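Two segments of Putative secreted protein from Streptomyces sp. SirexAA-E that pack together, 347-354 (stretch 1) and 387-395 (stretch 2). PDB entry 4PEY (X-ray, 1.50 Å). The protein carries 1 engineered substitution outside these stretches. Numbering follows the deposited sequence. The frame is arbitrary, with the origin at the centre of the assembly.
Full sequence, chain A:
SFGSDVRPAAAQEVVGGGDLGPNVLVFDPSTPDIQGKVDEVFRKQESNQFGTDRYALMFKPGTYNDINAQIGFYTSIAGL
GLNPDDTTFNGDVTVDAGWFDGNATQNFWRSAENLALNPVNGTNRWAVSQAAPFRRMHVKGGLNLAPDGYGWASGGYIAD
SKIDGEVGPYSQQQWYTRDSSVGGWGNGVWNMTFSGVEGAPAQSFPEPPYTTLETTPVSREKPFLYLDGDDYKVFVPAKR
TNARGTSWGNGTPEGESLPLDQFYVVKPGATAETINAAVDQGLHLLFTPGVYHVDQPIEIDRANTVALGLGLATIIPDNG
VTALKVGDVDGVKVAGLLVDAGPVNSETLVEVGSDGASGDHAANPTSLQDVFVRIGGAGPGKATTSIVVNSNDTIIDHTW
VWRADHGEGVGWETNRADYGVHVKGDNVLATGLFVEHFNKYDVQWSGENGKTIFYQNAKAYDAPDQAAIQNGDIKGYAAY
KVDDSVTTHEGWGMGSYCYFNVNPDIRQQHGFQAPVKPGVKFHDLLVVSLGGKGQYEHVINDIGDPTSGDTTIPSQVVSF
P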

# COMPACT_ATOMS: atom_id res chain seq x y z
N GLU A 347 -19.27 -6.73 7.88
CA GLU A 347 -19.85 -6.59 6.55
C GLU A 347 -18.92 -5.76 5.65
O GLU A 347 -18.70 -6.10 4.48
CB GLU A 347 -21.23 -5.94 6.64
CG GLU A 347 -21.93 -5.77 5.31
CD GLU A 347 -23.37 -5.32 5.47
OE1 GLU A 347 -23.84 -5.20 6.62
OE2 GLU A 347 -24.02 -5.10 4.43
N THR A 348 -18.36 -4.70 6.21
CA THR A 348 -17.31 -3.91 5.55
C THR A 348 -16.26 -3.53 6.58
O THR A 348 -16.59 -3.40 7.76
CB THR A 348 -17.85 -2.61 4.91
OG1 THR A 348 -18.42 -1.79 5.94
CG2 THR A 348 -18.91 -2.90 3.85
N LEU A 349 -15.01 -3.35 6.16
CA LEU A 349 -13.97 -2.87 7.08
C LEU A 349 -13.73 -1.36 6.94
O LEU A 349 -13.53 -0.67 7.94
CB LEU A 349 -12.66 -3.64 6.88
CG LEU A 349 -12.72 -5.10 7.36
CD1 LEU A 349 -11.51 -5.89 6.93
CD2 LEU A 349 -12.90 -5.20 8.89
N VAL A 350 -13.73 -0.87 5.70
CA VAL A 350 -13.54 0.55 5.40
C VAL A 350 -14.56 0.99 4.36
O VAL A 350 -14.69 0.34 3.32
CB VAL A 350 -12.11 0.83 4.87
CG1 VAL A 350 -11.94 2.31 4.53
CG2 VAL A 350 -11.05 0.37 5.88
N GLU A 351 -15.28 2.07 4.65
CA GLU A 351 -16.21 2.67 3.69
C GLU A 351 -15.82 4.11 3.42
O GLU A 351 -15.69 4.90 4.35
CB GLU A 351 -17.65 2.62 4.19
CG GLU A 351 -18.21 1.22 4.31
CD GLU A 351 -19.63 1.18 4.85
OE1 GLU A 351 -20.31 2.23 4.86
OE2 GLU A 351 -20.07 0.08 5.26
N VAL A 352 -15.62 4.44 2.15
CA VAL A 352 -15.32 5.82 1.76
C VAL A 352 -16.55 6.39 1.06
O VAL A 352 -16.81 6.07 -0.11
CB VAL A 352 -14.08 5.91 0.84
CG1 VAL A 352 -13.73 7.37 0.56
CG2 VAL A 352 -12.90 5.19 1.47
N GLY A 353 -17.30 7.21 1.78
CA GLY A 353 -18.56 7.72 1.26
C GLY A 353 -19.74 6.80 1.57
O GLY A 353 -19.55 5.63 1.90
N SER A 354 -20.95 7.34 1.47
CA SER A 354 -22.17 6.56 1.71
C SER A 354 -22.61 5.79 0.47
O SER A 354 -22.24 6.13 -0.65
CB SER A 354 -23.30 7.47 2.18
OG SER A 354 -23.71 8.35 1.15
N ILE A 387 -12.78 -3.04 1.48
CA ILE A 387 -12.92 -1.61 1.23
C ILE A 387 -13.99 -1.33 0.19
O ILE A 387 -13.94 -1.88 -0.91
CB ILE A 387 -11.60 -0.96 0.76
CG1 ILE A 387 -10.44 -1.29 1.71
CG2 ILE A 387 -11.79 0.56 0.60
CD1 ILE A 387 -9.11 -0.58 1.37
N VAL A 388 -14.95 -0.49 0.55
CA VAL A 388 -15.96 -0.03 -0.40
C VAL A 388 -15.70 1.44 -0.67
O VAL A 388 -15.72 2.26 0.26
CB VAL A 388 -17.40 -0.23 0.12
CG1 VAL A 388 -18.41 0.32 -0.89
CG2 VAL A 388 -17.67 -1.70 0.41
N VAL A 389 -15.41 1.78 -1.93
CA VAL A 389 -15.18 3.18 -2.28
C VAL A 389 -16.40 3.73 -3.02
O VAL A 389 -16.61 3.45 -4.20
CB VAL A 389 -13.93 3.37 -3.16
CG1 VAL A 389 -13.73 4.84 -3.49
CG2 VAL A 389 -12.70 2.81 -2.45
N ASN A 390 -17.22 4.49 -2.29
CA ASN A 390 -18.42 5.10 -2.84
C ASN A 390 -18.17 6.50 -3.42
O ASN A 390 -18.75 6.86 -4.45
CB ASN A 390 -19.50 5.19 -1.76
CG ASN A 390 -20.05 3.83 -1.37
OD1 ASN A 390 -20.52 3.08 -2.23
ND2 ASN A 390 -20.00 3.51 -0.08
N SER A 391 -17.32 7.28 -2.76
CA SER A 391 -17.14 8.69 -3.13
C SER A 391 -16.45 8.89 -4.48
O SER A 391 -15.38 8.31 -4.74
CB SER A 391 -16.35 9.43 -2.06
OG SER A 391 -17.08 9.48 -0.84
N ASN A 392 -17.06 9.73 -5.31
CA ASN A 392 -16.46 10.12 -6.58
C ASN A 392 -15.12 10.80 -6.37
O ASN A 392 -14.92 11.49 -5.37
CB ASN A 392 -17.39 11.07 -7.36
CG ASN A 392 -18.66 10.39 -7.84
OD1 ASN A 392 -18.80 9.17 -7.79
ND2 ASN A 392 -19.61 11.19 -8.31
N ASP A 393 -14.21 10.58 -7.33
CA ASP A 393 -12.90 11.24 -7.43
C ASP A 393 -11.89 10.79 -6.38
O ASP A 393 -10.81 11.35 -6.28
CB ASP A 393 -13.06 12.78 -7.37
CG ASP A 393 -14.00 13.29 -8.45
OD1 ASP A 393 -13.61 13.28 -9.64
OD2 ASP A 393 -15.14 13.69 -8.10
N THR A 394 -12.23 9.76 -5.61
CA THR A 394 -11.34 9.26 -4.57
C THR A 394 -10.03 8.76 -5.16
O THR A 394 -10.02 8.14 -6.24
CB THR A 394 -12.03 8.13 -3.76
OG1 THR A 394 -13.20 8.65 -3.12
CG2 THR A 394 -11.10 7.53 -2.69
N ILE A 395 -8.93 9.04 -4.46
CA ILE A 395 -7.62 8.52 -4.84
C ILE A 395 -7.19 7.43 -3.88
O ILE A 395 -7.18 7.64 -2.66
CB ILE A 395 -6.52 9.62 -4.83
CG1 ILE A 395 -6.88 10.75 -5.80
CG2 ILE A 395 -5.15 9.03 -5.18
CD1 ILE A 395 -6.00 11.98 -5.63

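The strongest polar links between the two stretches are made by backbone atoms, and they fix a parallel pairing in which Val350, Glu351 and Val352 lie beside Ile387, Val388 and Val389. Val388 sits at the centre of the pattern. Val388 N donates to Val350 O at 2.9 Å with an N-H...O angle of 168°, and Val388 O accepts from Val352 N, also at 2.9 Å, with an angle of 173°. One residue thus bonds to two residues that flank Glu351, the signature of parallel strands. The axes agree: they approach to 4.8 Å, and their N-to-C directions differ by 6°. The CA-CA separations hold the same register, with Val350 CA to Ile387 CA at 4.7 Å, Glu351 CA to Val388 CA at 4.9 Å and Val352 CA to Val389 CA at 4.8 Å. Two CA-H...O contacts accompany the conventional bonds, Ile387 CA to Val350 O at 3.4 Å and Glu351 CA to Val388 O at 3.5 Å, so each of these carbonyl oxygens meets a CA-H as well as an amide.

Beyond the paired residues the second stretch leaves strand geometry: Asn390, at phi/psi -91/-38, bends the backbone so that two successive amides converge on one acceptor. Val352 O receives Asn390 N at 2.7 Å and Ser391 N at 3.0 Å. The angles, 140° and 147°, are less linear than those at Val388, as expected when neighbouring N-H groups share an oxygen. The side chain of Asn390 extends the hydrogen bonding by one residue, to Gly353, its ND2 donating to Gly353 O at 2.9 Å and 159°, while its OD1 is hydrogen-bonded elsewhere in the structure.

Gly353 fits closely against this bend. Gly353 CA lies 3.1 Å from Ser391 OG, and a CB built there in ideal geometry would stand only 2.2 Å from that OG, a clash. The backbone angles, 88/162, independently call for glycine, because a CB would also be jammed against the preceding carbonyl oxygen. The turn that follows, type II from Ser391 to Thr394, is tied internally by Thr394 OG1 donating to Ser391 O at 2.7 Å.

Side chains complete the packing on both faces of the sheet. On the face carrying Val350, Ile387, Val352 and Val389, the apolar groups meet in register: Val350 CB is 4.2 Å from Ile387 CG1, and Val352 CB is 4.5 Å from Val389 CG1. Val352 gives up 96 Å² to the other stretch, the largest share of any residue here, and Val352 CG1 also reaches to 3.9 Å from Thr394 OG1. The other face bears Glu351 and Val388. There Thr348 CG2 packs against Val388 CG2 at 3.8 Å, while Thr348 OG1 donates to Glu351 OE2 at 2.6 Å, a bond within stretch 1 that engages the carboxylate beside this methyl contact. Altogether the two stretches bury 487 Å², both sides summed.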